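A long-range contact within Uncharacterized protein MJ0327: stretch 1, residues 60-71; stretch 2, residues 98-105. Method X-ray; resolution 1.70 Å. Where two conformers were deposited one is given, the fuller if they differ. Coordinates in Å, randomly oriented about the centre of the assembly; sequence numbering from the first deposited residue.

Stretch 1 60-71: IICKNISEENYK
Stretch 2 (98-105) ELSKISNP

The C-terminal tail of MJ0327 illustrates how an irregular segment can be fastened to a folded core: a row of apolar side chains supplies most of the contact, and one tyrosine hydroxyl anchors the tail's backbone. Stretch 1 leaves a strand at Cys62, passes through a loop and enters a helix at Glu67; stretch 2 runs alongside, largely extended from Leu99 to Ile102 (phi -72 to -91°, psi 127 to 143°) before Ser103 turns it at -103/-27°. The two run in the same general sense, with Ile61 facing Leu99 (CA to CA 8.9 Å) and Ile65 facing Pro105 (CA to CA 5.9 Å), so the gap narrows toward the C-terminus. Together they bury 443 Å².

At the wide end, side chains must bridge the gap. Ile61 (m, t) points sideways from its CA, but its end reaches nearer, bringing Ile61 CD1 to 3.9 Å from CD1 of Leu99 (m, t), whose CA-to-CB bond points toward stretch 1. Next, Ile102 (m, t) also points toward stretch 1. Ile102 CD1 lies 4.1 Å from Cys62 SG and 4.4 Å from Ile65 CG2, while Ile102 CG2 packs 3.7 Å from Tyr70 CE1. Branching at CB thus lets one isoleucine meet the strand end, the loop and the helix.

Tyr70 (chi1 t, chi2 81°) points toward stretch 2 from the first turn of the helix. Tyr70 OH donates a hydrogen bond to Ile102 O at 2.8 Å, near the plane of the ring, giving that carbonyl a partner on stretch 1. Pro105 CD lies over one ring face, and Pro105 CG sits 4.0 Å from Tyr70 CB.

Pro105, the terminal residue, has the largest area covered by the other stretch, 100 Å². Its ring, C-gamma endo, offers a compact apolar surface: Pro105 CB lies 4.0 Å from CG2 of Ile65 (t, t), and Pro105 CG is 3.8 Å from CG of Glu67 (m, t), where the acid contributes its aliphatic portion. Pro105 CB also comes within 3.1 Å of Ile65 O, a close carbon-to-oxygen contact with the loop's backbone. A water whose oxygen accepts from Ile65 N at 3.1 Å also lies 2.8 Å from Pro105 O, within reach to donate.

The helix that presents Tyr70 is itself well started. Ser66 (p) is its N-cap, with Ser66 OG accepting from Asn69 N at 2.9 Å, and Tyr70 N donates to Ser66 O at 2.8 Å. Ser103 and Asn104, by contrast, point away from stretch 1 and remain exposed, as suits their polar side chains.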

ATOM      1  N   ILE A  60      -0.204  -1.453  -3.999  1.00 18.09           N
ATOM      2  CA  ILE A  60       0.407  -1.364  -2.678  1.00 18.84           C
ATOM      3  C   ILE A  60       1.443  -0.240  -2.699  1.00 21.35           C
ATOM      4  O   ILE A  60       2.142  -0.109  -3.705  1.00 22.43           O
ATOM      5  CB  ILE A  60       1.069  -2.724  -2.273  1.00 18.89           C
ATOM      6  CG1 ILE A  60       0.028  -3.780  -1.951  1.00 20.28           C
ATOM      7  CG2 ILE A  60       2.015  -2.566  -1.059  1.00 20.56           C
ATOM      8  CD1 ILE A  60       0.545  -5.272  -1.961  1.00 20.43           C
ATOM      9  N   ILE A  61       1.565   0.517  -1.603  1.00 21.36           N
ATOM     10  CA  ILE A  61       2.657   1.487  -1.353  1.00 17.93           C
ATOM     11  C   ILE A  61       3.385   0.972  -0.138  1.00 18.16           C
ATOM     12  O   ILE A  61       2.782   0.752   0.898  1.00 19.23           O
ATOM     13  CB  ILE A  61       2.192   2.909  -1.197  1.00 19.59           C
ATOM     14  CG1 ILE A  61       1.456   3.388  -2.434  1.00 19.34           C
ATOM     15  CG2 ILE A  61       3.350   3.850  -0.878  1.00 20.36           C
ATOM     16  CD1 ILE A  61       0.805   4.783  -2.214  1.00 21.11           C
ATOM     17  N   CYS A  62       4.686   0.735  -0.314  1.00 19.12           N
ATOM     18  CA  CYS A  62       5.578   0.323   0.761  1.00 19.70           C
ATOM     19  C   CYS A  62       7.019   0.756   0.454  1.00 19.61           C
ATOM     20  O   CYS A  62       7.318   1.211  -0.618  1.00 18.88           O
ATOM     21  CB  CYS A  62       5.504  -1.192   0.965  1.00 19.97           C
ATOM     22  SG  CYS A  62       6.117  -2.174  -0.468  1.00 21.76           S
ATOM     23  N   LYS A  63       7.873   0.644   1.456  1.00 22.08           N
ATOM     24  CA  LYS A  63       9.278   0.975   1.316  1.00 24.13           C
ATOM     25  C   LYS A  63      10.083  -0.226   0.920  1.00 25.90           C
ATOM     26  O   LYS A  63      11.056  -0.079   0.192  1.00 33.39           O
ATOM     27  CB  LYS A  63       9.825   1.568   2.597  1.00 22.05           C
ATOM     28  CG  LYS A  63       9.293   2.928   2.959  1.00 25.75           C
ATOM     29  CD  LYS A  63      10.072   3.480   4.127  1.00 24.51           C
ATOM     30  CE  LYS A  63       9.571   4.806   4.661  1.00 28.94           C
ATOM     31  NZ  LYS A  63      10.490   5.309   5.729  1.00 30.77           N
ATOM     32  N   ASN A  64       9.755  -1.378   1.482  1.00 23.22           N
ATOM     33  CA  ASN A  64      10.437  -2.661   1.211  1.00 24.68           C
ATOM     34  C   ASN A  64       9.411  -3.744   1.268  1.00 23.84           C
ATOM     35  O   ASN A  64       8.400  -3.577   1.936  1.00 23.80           O
ATOM     36  CB  ASN A  64      11.460  -3.008   2.270  1.00 27.55           C
ATOM     37  CG  ASN A  64      12.708  -2.189   2.182  1.00 29.30           C
ATOM     38  OD1 ASN A  64      13.492  -2.331   1.238  1.00 31.89           O
ATOM     39  ND2 ASN A  64      12.925  -1.340   3.180  1.00 39.53           N
ATOM     40  N   ILE A  65       9.682  -4.860   0.598  1.00 24.62           N
ATOM     41  CA  ILE A  65       8.740  -5.998   0.520  1.00 23.43           C
ATOM     42  C   ILE A  65       9.635  -7.230   0.309  1.00 23.70           C
ATOM     43  O   ILE A  65      10.718  -7.120  -0.277  1.00 22.53           O
ATOM     44  CB  ILE A  65       7.650  -5.813  -0.579  1.00 25.18           C
ATOM     45  CG1 ILE A  65       6.548  -6.906  -0.529  1.00 18.62           C
ATOM     46  CG2 ILE A  65       8.289  -5.648  -1.997  1.00 21.12           C
ATOM     47  CD1 ILE A  65       5.360  -6.504  -1.339  1.00 25.36           C
ATOM     48  N   SER A  66       9.195  -8.370   0.835  1.00 22.84           N
ATOM     49  CA  SER A  66       9.958  -9.618   0.766  1.00 23.61           C
ATOM     50  C   SER A  66       9.804 -10.223  -0.623  1.00 24.28           C
ATOM     51  O   SER A  66       8.826  -9.968  -1.331  1.00 21.40           O
ATOM     52  CB  SER A  66       9.484 -10.629   1.835  1.00 22.60           C
ATOM     53  OG  SER A  66       8.211 -11.165   1.533  1.00 22.66           O
ATOM     54  N   GLU A  67      10.755 -11.061  -0.994  1.00 24.83           N
ATOM     55  CA  GLU A  67      10.662 -11.779  -2.251  1.00 28.56           C
ATOM     56  C   GLU A  67       9.379 -12.597  -2.332  1.00 27.47           C
ATOM     57  O   GLU A  67       8.705 -12.549  -3.353  1.00 26.10           O
ATOM     58  CB  GLU A  67      11.888 -12.665  -2.459  1.00 30.56           C
ATOM     59  CG  GLU A  67      13.161 -11.889  -2.705  1.00 31.80           C
ATOM     60  CD  GLU A  67      14.362 -12.795  -2.820  1.00 36.03           C
ATOM     61  OE1 GLU A  67      14.299 -13.778  -3.595  1.00 52.01           O
ATOM     62  OE2 GLU A  67      15.374 -12.533  -2.130  1.00 52.10           O
ATOM     63  N   GLU A  68       9.017 -13.273  -1.236  1.00 27.52           N
ATOM     64  CA  GLU A  68       7.762 -14.048  -1.151  1.00 29.64           C
ATOM     65  C   GLU A  68       6.507 -13.212  -1.334  1.00 28.90           C
ATOM     66  O   GLU A  68       5.648 -13.560  -2.157  1.00 30.89           O
ATOM     67  CB  GLU A  68       7.670 -14.848   0.164  1.00 31.31           C
ATOM     68  N   ASN A  69       6.411 -12.093  -0.610  1.00 28.31           N
ATOM     69  CA  ASN A  69       5.255 -11.214  -0.755  1.00 25.72           C
ATOM     70  C   ASN A  69       5.232 -10.539  -2.121  1.00 24.61           C
ATOM     71  O   ASN A  69       4.183 -10.405  -2.725  1.00 26.08           O
ATOM     72  CB  ASN A  69       5.160 -10.190   0.395  1.00 27.57           C
ATOM     73  CG  ASN A  69       4.637 -10.815   1.704  1.00 31.31           C
ATOM     74  OD1 ASN A  69       3.754 -11.667   1.682  1.00 29.81           O
ATOM     75  ND2 ASN A  69       5.184 -10.390   2.833  1.00 24.56           N
ATOM     76  N   TYR A  70       6.390 -10.136  -2.624  1.00 25.20           N
ATOM     77  CA  TYR A  70       6.463  -9.620  -3.986  1.00 24.86           C
ATOM     78  C   TYR A  70       5.955 -10.644  -5.012  1.00 25.51           C
ATOM     79  O   TYR A  70       5.132 -10.305  -5.854  1.00 28.44           O
ATOM     80  CB  TYR A  70       7.876  -9.159  -4.360  1.00 25.94           C
ATOM     81  CG  TYR A  70       7.874  -8.433  -5.690  1.00 23.22           C
ATOM     82  CD1 TYR A  70       7.513  -7.090  -5.776  1.00 21.33           C
ATOM     83  CD2 TYR A  70       8.232  -9.102  -6.868  1.00 28.47           C
ATOM     84  CE1 TYR A  70       7.499  -6.431  -6.999  1.00 23.19           C
ATOM     85  CE2 TYR A  70       8.214  -8.450  -8.099  1.00 30.95           C
ATOM     86  CZ  TYR A  70       7.841  -7.116  -8.150  1.00 23.00           C
ATOM     87  OH  TYR A  70       7.837  -6.469  -9.352  1.00 29.19           O
ATOM     88  N   LYS A  71       6.440 -11.877  -4.924  1.00 29.02           N
ATOM     89  CA  LYS A  71       5.972 -12.964  -5.805  1.00 32.30           C
ATOM     90  C   LYS A  71       4.446 -13.131  -5.760  1.00 33.34           C
ATOM     91  O   LYS A  71       3.788 -13.116  -6.810  1.00 34.25           O
ATOM     92  CB  LYS A  71       6.682 -14.280  -5.469  1.00 32.73           C
ATOM     93  CG  LYS A  71       6.454 -15.381  -6.486  1.00 38.21           C
ATOM     94  N   GLU A  98       3.695   9.925  -9.756  1.00 19.89           N
ATOM     95  CA  GLU A  98       5.102  10.216  -9.440  1.00 20.90           C
ATOM     96  C   GLU A  98       5.891   9.204  -8.593  1.00 17.33           C
ATOM     97  O   GLU A  98       7.090   9.394  -8.382  1.00 21.83           O
ATOM     98  CB  GLU A  98       5.191  11.615  -8.813  1.00 20.40           C
ATOM     99  CG  GLU A  98       4.673  12.675  -9.774  1.00 20.89           C
ATOM    100  CD  GLU A  98       4.937  14.100  -9.366  1.00 30.83           C
ATOM    101  OE1 GLU A  98       5.627  14.333  -8.351  1.00 50.30           O
ATOM    102  OE2 GLU A  98       4.436  14.995 -10.086  1.00 41.10           O
ATOM    103  N   LEU A  99       5.264   8.105  -8.181  1.00 19.99           N
ATOM    104  CA  LEU A  99       5.922   6.957  -7.505  1.00 18.29           C
ATOM    105  C   LEU A  99       6.374   5.919  -8.507  1.00 18.12           C
ATOM    106  O   LEU A  99       5.684   5.609  -9.543  1.00 18.89           O
ATOM    107  CB  LEU A  99       4.999   6.284  -6.455  1.00 18.05           C
ATOM    108  CG  LEU A  99       4.578   7.113  -5.242  1.00 20.27           C
ATOM    109  CD1 LEU A  99       3.739   6.240  -4.254  1.00 20.96           C
ATOM    110  CD2 LEU A  99       5.759   7.814  -4.491  1.00 20.74           C
ATOM    111  N   SER A 100       7.532   5.376  -8.186  1.00 20.70           N
ATOM    112  CA  SER A 100       8.160   4.315  -8.977  0.70 18.49           C
ATOM    113  C   SER A 100       7.593   2.953  -8.630  1.00 19.82           C
ATOM    114  O   SER A 100       7.245   2.683  -7.461  1.00 19.37           O
ATOM    115  CB  SER A 100       9.637   4.321  -8.713  0.70 19.71           C
ATOM    116  OG  SER A 100      10.140   5.509  -9.183  0.70 17.83           O
ATOM    117  N   LYS A 101       7.464   2.111  -9.651  1.00 18.39           N
ATOM    118  CA  LYS A 101       6.926   0.760  -9.533  1.00 20.45           C
ATOM    119  C   LYS A 101       8.077  -0.189  -9.222  1.00 20.46           C
ATOM    120  O   LYS A 101       9.119  -0.186  -9.908  1.00 19.90           O
ATOM    121  CB  LYS A 101       6.193   0.402 -10.850  1.00 22.04           C
ATOM    122  CG  LYS A 101       5.394  -0.893 -10.844  1.00 33.10           C
ATOM    123  CD  LYS A 101       4.634  -1.057 -12.176  1.00 33.60           C
ATOM    124  CE  LYS A 101       3.742  -2.281 -12.147  1.00 37.60           C
ATOM    125  NZ  LYS A 101       2.901  -2.360 -13.406  1.00 43.98           N
ATOM    126  N   ILE A 102       7.914  -0.987  -8.174  1.00 21.49           N
ATOM    127  CA  ILE A 102       8.954  -1.920  -7.765  1.00 23.68           C
ATOM    128  C   ILE A 102       9.019  -3.056  -8.770  1.00 22.08           C
ATOM    129  O   ILE A 102       8.014  -3.662  -9.095  1.00 22.77           O
ATOM    130  CB  ILE A 102       8.712  -2.430  -6.329  1.00 21.41           C
ATOM    131  CG1 ILE A 102       8.827  -1.282  -5.314  1.00 21.04           C
ATOM    132  CG2 ILE A 102       9.706  -3.622  -6.018  1.00 23.18           C
ATOM    133  CD1 ILE A 102       8.423  -1.613  -3.848  1.00 28.39           C
ATOM    134  N   SER A 103      10.215  -3.325  -9.317  1.00 26.15           N
ATOM    135  CA  SER A 103      10.431  -4.458 -10.247  1.00 23.91           C
ATOM    136  C   SER A 103      11.127  -5.675  -9.603  1.00 23.27           C
ATOM    137  O   SER A 103      10.989  -6.793 -10.103  1.00 24.19           O
ATOM    138  CB  SER A 103      11.256  -4.027 -11.444  1.00 26.13           C
ATOM    139  OG  SER A 103      12.288  -3.231 -10.974  1.00 30.08           O
ATOM    140  N   ASN A 104      11.925  -5.434  -8.576  1.00 23.69           N
ATOM    141  CA  ASN A 104      12.530  -6.495  -7.788  1.00 27.59           C
ATOM    142  C   ASN A 104      12.633  -5.930  -6.411  1.00 29.13           C
ATOM    143  O   ASN A 104      12.990  -4.764  -6.258  1.00 31.49           O
ATOM    144  CB  ASN A 104      13.951  -6.870  -8.253  1.00 28.10           C
ATOM    145  CG  ASN A 104      13.960  -7.601  -9.572  1.00 28.22           C
ATOM    146  OD1 ASN A 104      14.334  -7.039 -10.598  1.00 30.06           O
ATOM    147  ND2 ASN A 104      13.485  -8.838  -9.563  1.00 24.57           N
ATOM    148  N   PRO A 105      12.364  -6.753  -5.395  1.00 32.80           N
ATOM    149  CA  PRO A 105      12.490  -6.242  -4.048  1.00 34.39           C
ATOM    150  C   PRO A 105      13.957  -6.090  -3.620  1.00 34.43           C
ATOM    151  O   PRO A 105      14.213  -5.478  -2.586  1.00 35.99           O
ATOM    152  CB  PRO A 105      11.759  -7.294  -3.220  1.00 33.67           C
ATOM    153  CG  PRO A 105      11.856  -8.523  -3.976  1.00 36.74           C
ATOM    154  CD  PRO A 105      11.965  -8.175  -5.414  1.00 35.53           C
ATOM    155  OXT PRO A 105      14.909  -6.514  -4.305  1.00 29.62           O
TER
HETATM  156  O   HOH W   1      12.177  -4.368  -1.087  1.00 34.95           O